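Local structure of NanS-p (Escherichia phage vB_EcoP_24B, 6YP6) at residues G1-S13 with P206-S218. The protein belongs to a phage-encoded carbohydrate esterase of the NanS-p type, of which this part probably binds carbohydrate. Numbering follows the deposited sequence.
Sequences GVTTLLSYLASES and PVLIDSIAVEVNS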
loop_
_atom_site.group_PDB
_atom_site.type_symbol
_atom_site.label_atom_id
_atom_site.label_comp_id
_atom_site.label_asym_id
_atom_site.label_seq_id
_atom_site.Cartn_x
_atom_site.Cartn_y
_atom_site.Cartn_z
ATOM N N GLY A 1 -9.962 1.075 -21.671
ATOM C CA GLY A 1 -9.478 1.461 -20.360
ATOM C C GLY A 1 -8.852 0.300 -19.614
ATOM O O GLY A 1 -8.550 -0.724 -20.201
ATOM N N VAL A 2 -8.677 0.450 -18.313
ATOM C CA VAL A 2 -8.012 -0.547 -17.492
ATOM C C VAL A 2 -9.018 -1.583 -17.017
ATOM O O VAL A 2 -10.224 -1.350 -16.997
ATOM C CB VAL A 2 -7.311 0.131 -16.295
ATOM C CG1 VAL A 2 -6.310 1.171 -16.788
ATOM C CG2 VAL A 2 -8.333 0.764 -15.343
ATOM N N THR A 3 -8.503 -2.740 -16.605
ATOM C CA THR A 3 -9.273 -3.734 -15.871
ATOM C C THR A 3 -8.874 -3.668 -14.406
ATOM O O THR A 3 -7.770 -3.264 -14.062
ATOM C CB THR A 3 -9.037 -5.149 -16.402
ATOM O OG1 THR A 3 -7.650 -5.491 -16.268
ATOM C CG2 THR A 3 -9.463 -5.265 -17.858
ATOM N N THR A 4 -9.785 -4.067 -13.543
ATOM C CA THR A 4 -9.552 -4.075 -12.108
ATOM C C THR A 4 -9.099 -5.466 -11.697
ATOM O O THR A 4 -9.847 -6.433 -11.848
ATOM C CB THR A 4 -10.837 -3.699 -11.378
ATOM O OG1 THR A 4 -11.230 -2.380 -11.764
ATOM C CG2 THR A 4 -10.634 -3.738 -9.880
ATOM N N LEU A 5 -7.877 -5.561 -11.185
ATOM C CA LEU A 5 -7.412 -6.811 -10.601
ATOM C C LEU A 5 -8.034 -7.020 -9.224
ATOM O O LEU A 5 -8.460 -8.131 -8.878
ATOM C CB LEU A 5 -5.893 -6.799 -10.529
ATOM C CG LEU A 5 -5.268 -8.073 -9.997
ATOM C CD1 LEU A 5 -5.490 -9.210 -10.973
ATOM C CD2 LEU A 5 -3.805 -7.878 -9.734
ATOM N N LEU A 6 -8.083 -5.959 -8.428
ATOM C CA LEU A 6 -8.714 -6.012 -7.117
ATOM C C LEU A 6 -9.097 -4.589 -6.733
ATOM O O LEU A 6 -8.463 -3.626 -7.159
ATOM C CB LEU A 6 -7.789 -6.619 -6.058
ATOM C CG LEU A 6 -6.503 -5.852 -5.744
ATOM C CD1 LEU A 6 -6.678 -4.893 -4.581
ATOM C CD2 LEU A 6 -5.349 -6.808 -5.464
ATOM N N SER A 7 -10.126 -4.465 -5.900
ATOM C CA SER A 7 -10.483 -3.158 -5.383
ATOM C C SER A 7 -11.225 -3.263 -4.062
ATOM O O SER A 7 -11.911 -4.246 -3.782
ATOM C CB SER A 7 -11.301 -2.355 -6.397
ATOM O OG SER A 7 -12.549 -2.956 -6.594
ATOM N N TYR A 8 -11.051 -2.220 -3.257
ATOM C CA TYR A 8 -11.898 -1.890 -2.127
ATOM C C TYR A 8 -12.353 -0.445 -2.320
ATOM O O TYR A 8 -11.517 0.434 -2.548
ATOM C CB TYR A 8 -11.178 -1.978 -0.774
ATOM C CG TYR A 8 -12.066 -1.418 0.317
ATOM C CD1 TYR A 8 -13.151 -2.143 0.787
ATOM C CD2 TYR A 8 -11.871 -0.144 0.827
ATOM C CE1 TYR A 8 -14.001 -1.635 1.736
ATOM C CE2 TYR A 8 -12.714 0.376 1.780
ATOM C CZ TYR A 8 -13.778 -0.368 2.234
ATOM O OH TYR A 8 -14.601 0.193 3.187
ATOM N N LEU A 9 -13.659 -0.196 -2.183
ATOM C CA LEU A 9 -14.224 1.152 -2.205
ATOM C C LEU A 9 -15.113 1.309 -0.977
ATOM O O LEU A 9 -16.035 0.513 -0.765
ATOM C CB LEU A 9 -15.052 1.397 -3.471
ATOM C CG LEU A 9 -14.293 1.751 -4.746
ATOM C CD1 LEU A 9 -13.561 0.547 -5.303
ATOM C CD2 LEU A 9 -15.238 2.363 -5.784
ATOM N N ALA A 10 -14.884 2.354 -0.186
ATOM C CA ALA A 10 -15.733 2.569 0.981
ATOM C C ALA A 10 -17.164 2.919 0.600
ATOM O O ALA A 10 -18.062 2.774 1.437
ATOM C CB ALA A 10 -15.136 3.645 1.887
ATOM N N SER A 11 -17.394 3.365 -0.633
ATOM C CA SER A 11 -18.711 3.747 -1.119
ATOM C C SER A 11 -19.468 2.592 -1.764
ATOM O O SER A 11 -20.626 2.775 -2.150
ATOM C CB SER A 11 -18.573 4.872 -2.152
ATOM O OG SER A 11 -17.760 4.447 -3.236
ATOM N N GLU A 12 -18.846 1.422 -1.901
ATOM C CA GLU A 12 -19.459 0.255 -2.528
ATOM C C GLU A 12 -19.914 -0.720 -1.451
ATOM O O GLU A 12 -19.210 -0.941 -0.466
ATOM C CB GLU A 12 -18.438 -0.433 -3.440
ATOM C CG GLU A 12 -18.910 -1.710 -4.105
ATOM C CD GLU A 12 -17.840 -2.307 -4.998
ATOM O OE1 GLU A 12 -17.662 -3.537 -4.968
ATOM O OE2 GLU A 12 -17.157 -1.532 -5.707
ATOM N N SER A 13 -21.104 -1.286 -1.630
ATOM C CA SER A 13 -21.605 -2.330 -0.741
ATOM C C SER A 13 -21.516 -1.917 0.726
ATOM O O SER A 13 -21.086 -2.686 1.589
ATOM C CB SER A 13 -20.887 -3.659 -0.987
ATOM O OG SER A 13 -21.103 -4.111 -2.305
ATOM N N PRO A 206 -4.368 6.397 13.421
ATOM C CA PRO A 206 -5.637 6.010 12.793
ATOM C C PRO A 206 -5.630 6.484 11.345
ATOM O O PRO A 206 -5.112 7.560 11.033
ATOM C CB PRO A 206 -6.688 6.737 13.635
ATOM C CG PRO A 206 -6.006 6.960 14.953
ATOM C CD PRO A 206 -4.581 7.256 14.597
ATOM N N VAL A 207 -6.198 5.678 10.448
ATOM C CA VAL A 207 -6.215 6.013 9.027
ATOM C C VAL A 207 -7.605 5.778 8.457
ATOM O O VAL A 207 -8.278 4.798 8.801
ATOM C CB VAL A 207 -5.118 5.247 8.247
ATOM C CG1 VAL A 207 -5.373 3.750 8.199
ATOM C CG2 VAL A 207 -4.936 5.807 6.825
ATOM N N LEU A 208 -8.020 6.681 7.575
ATOM C CA LEU A 208 -9.245 6.544 6.805
ATOM C C LEU A 208 -8.864 6.146 5.387
ATOM O O LEU A 208 -8.013 6.786 4.759
ATOM C CB LEU A 208 -10.034 7.851 6.774
ATOM C CG LEU A 208 -10.994 8.083 7.938
ATOM C CD1 LEU A 208 -10.275 8.131 9.249
ATOM C CD2 LEU A 208 -11.776 9.362 7.694
ATOM N N ILE A 209 -9.492 5.097 4.883
ATOM C CA ILE A 209 -9.263 4.616 3.527
ATOM C C ILE A 209 -10.503 4.898 2.694
ATOM O O ILE A 209 -11.613 4.500 3.062
ATOM C CB ILE A 209 -8.937 3.110 3.517
ATOM C CG1 ILE A 209 -7.734 2.790 4.384
ATOM C CG2 ILE A 209 -8.782 2.616 2.078
ATOM C CD1 ILE A 209 -6.486 3.358 3.900
ATOM N N ASP A 210 -10.312 5.572 1.568
ATOM C CA ASP A 210 -11.362 5.788 0.578
ATOM C C ASP A 210 -11.426 4.609 -0.390
ATOM O O ASP A 210 -12.505 4.070 -0.655
ATOM C CB ASP A 210 -11.041 7.085 -0.179
ATOM C CG ASP A 210 -12.218 7.642 -0.937
ATOM O OD1 ASP A 210 -13.350 7.579 -0.415
ATOM O OD2 ASP A 210 -12.006 8.238 -2.020
ATOM N N SER A 211 -10.268 4.214 -0.913
ATOM C CA SER A 211 -10.184 3.126 -1.866
ATOM C C SER A 211 -8.771 2.562 -1.874
ATOM O O SER A 211 -7.799 3.241 -1.521
ATOM C CB SER A 211 -10.544 3.617 -3.269
ATOM O OG SER A 211 -9.629 4.609 -3.700
ATOM N N ILE A 212 -8.685 1.296 -2.295
ATOM C CA ILE A 212 -7.443 0.599 -2.620
ATOM C C ILE A 212 -7.729 -0.158 -3.905
ATOM O O ILE A 212 -8.782 -0.790 -4.014
ATOM C CB ILE A 212 -7.055 -0.429 -1.538
ATOM C CG1 ILE A 212 -6.879 0.227 -0.173
ATOM C CG2 ILE A 212 -5.785 -1.190 -1.936
ATOM C CD1 ILE A 212 -6.860 -0.756 0.970
ATOM N N ALA A 213 -6.819 -0.124 -4.870
ATOM C CA ALA A 213 -7.059 -0.898 -6.080
ATOM C C ALA A 213 -5.753 -1.282 -6.752
ATOM O O ALA A 213 -4.732 -0.607 -6.599
ATOM C CB ALA A 213 -7.925 -0.138 -7.094
ATOM N N VAL A 214 -5.805 -2.368 -7.517
ATOM C CA VAL A 214 -4.789 -2.672 -8.513
ATOM C C VAL A 214 -5.504 -2.740 -9.846
ATOM O O VAL A 214 -6.505 -3.456 -9.979
ATOM C CB VAL A 214 -4.019 -3.967 -8.211
ATOM C CG1 VAL A 214 -2.973 -4.203 -9.290
ATOM C CG2 VAL A 214 -3.370 -3.898 -6.838
ATOM N N GLU A 215 -5.009 -1.984 -10.816
ATOM C CA GLU A 215 -5.577 -1.930 -12.155
ATOM C C GLU A 215 -4.498 -2.319 -13.151
ATOM O O GLU A 215 -3.307 -2.058 -12.932
ATOM C CB GLU A 215 -6.118 -0.525 -12.442
ATOM C CG GLU A 215 -7.356 -0.201 -11.609
ATOM C CD GLU A 215 -7.762 1.262 -11.617
ATOM O OE1 GLU A 215 -6.904 2.154 -11.827
ATOM O OE2 GLU A 215 -8.964 1.523 -11.400
ATOM N N VAL A 216 -4.920 -2.976 -14.229
ATOM C CA VAL A 216 -4.023 -3.465 -15.265
ATOM C C VAL A 216 -4.470 -2.855 -16.582
ATOM O O VAL A 216 -5.664 -2.858 -16.909
ATOM C CB VAL A 216 -4.026 -5.004 -15.325
ATOM C CG1 VAL A 216 -3.102 -5.497 -16.402
ATOM C CG2 VAL A 216 -3.614 -5.570 -13.957
ATOM N N ASN A 217 -3.520 -2.311 -17.328
ATOM C CA ASN A 217 -3.859 -1.715 -18.610
ATOM C C ASN A 217 -4.481 -2.755 -19.538
ATOM O O ASN A 217 -4.109 -3.927 -19.518
ATOM C CB ASN A 217 -2.605 -1.131 -19.252
ATOM C CG ASN A 217 -2.044 0.034 -18.473
ATOM O OD1 ASN A 217 -2.776 0.776 -17.827
ATOM N ND2 ASN A 217 -0.734 0.203 -18.541
ATOM N N SER A 218 -5.449 -2.325 -20.344
ATOM C CA SER A 218 -6.103 -3.241 -21.281
ATOM C C SER A 218 -5.678 -2.925 -22.704
ATOM O O SER A 218 -5.608 -1.756 -23.087
ATOM C CB SER A 218 -7.630 -3.159 -21.173
ATOM O OG SER A 218 -8.268 -4.053 -22.078
HETATM O O HOH W 1 -6.043 -5.877 -18.434
HETATM O O HOH W 2 -10.534 -0.321 -10.304
HETATM O O HOH W 3 -14.952 4.681 -2.830
#
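Thr3 to Leu9 run antiparallel to Ser211 to Val216, the short strands 6-9 and 211-216 lying 4.6 Å apart at 162°, and a classic beta bulge shifts the register where Leu5 and Leu6 both face Val214. At the bulge, Val214 O accepts a bent bond from Leu5 N (2.8 Å, 140°) and a weak one from Leu6 N, while Val214 N donates to Leu6 O. Thr3 with Val216 and Tyr8 with Ile212 form doubly hydrogen-bonded pairs on either side of it, and Ala10 N extends the pairing to Asp210 O.

The two leucines divide the branches of Val214 between them. Leu5 lies alongside, its CD2 3.8 Å from Val214 CG1; Leu6, whose CG is held between its own backbone N and carbonyl carbon (chi1 64°), comes across to set CD2 3.8 Å from Val214 CG2. Val2 CG2 rests against the extended Glu215 chain, 3.8 Å from Glu215 CD. The Glu215 carboxylate also takes a bond from a water that joins its OE2 to Thr4 OG1, and forms a salt bridge with Arg74. A second water links Thr3 OG1 to Asn217 O.

This pairing of the chain's two ends adds strand 3-9 to an antiparallel sheet alongside 207-216, the final strand of the chain. Before the corner at Asp210, whose OD2 is hydrogen-bonded to Thr38 OG1 and salt-bridged to Arg76, residues 207-209 run between strands 41-46 and 71-79; after it, strand 3-9 pairs with 211-216. Tyr8 packs on Val43 of strand 41-46, while Leu5 and Val214 meet Trp94 of strand 88-95, thus joining the two antiparallel sheets of this mainly beta fold.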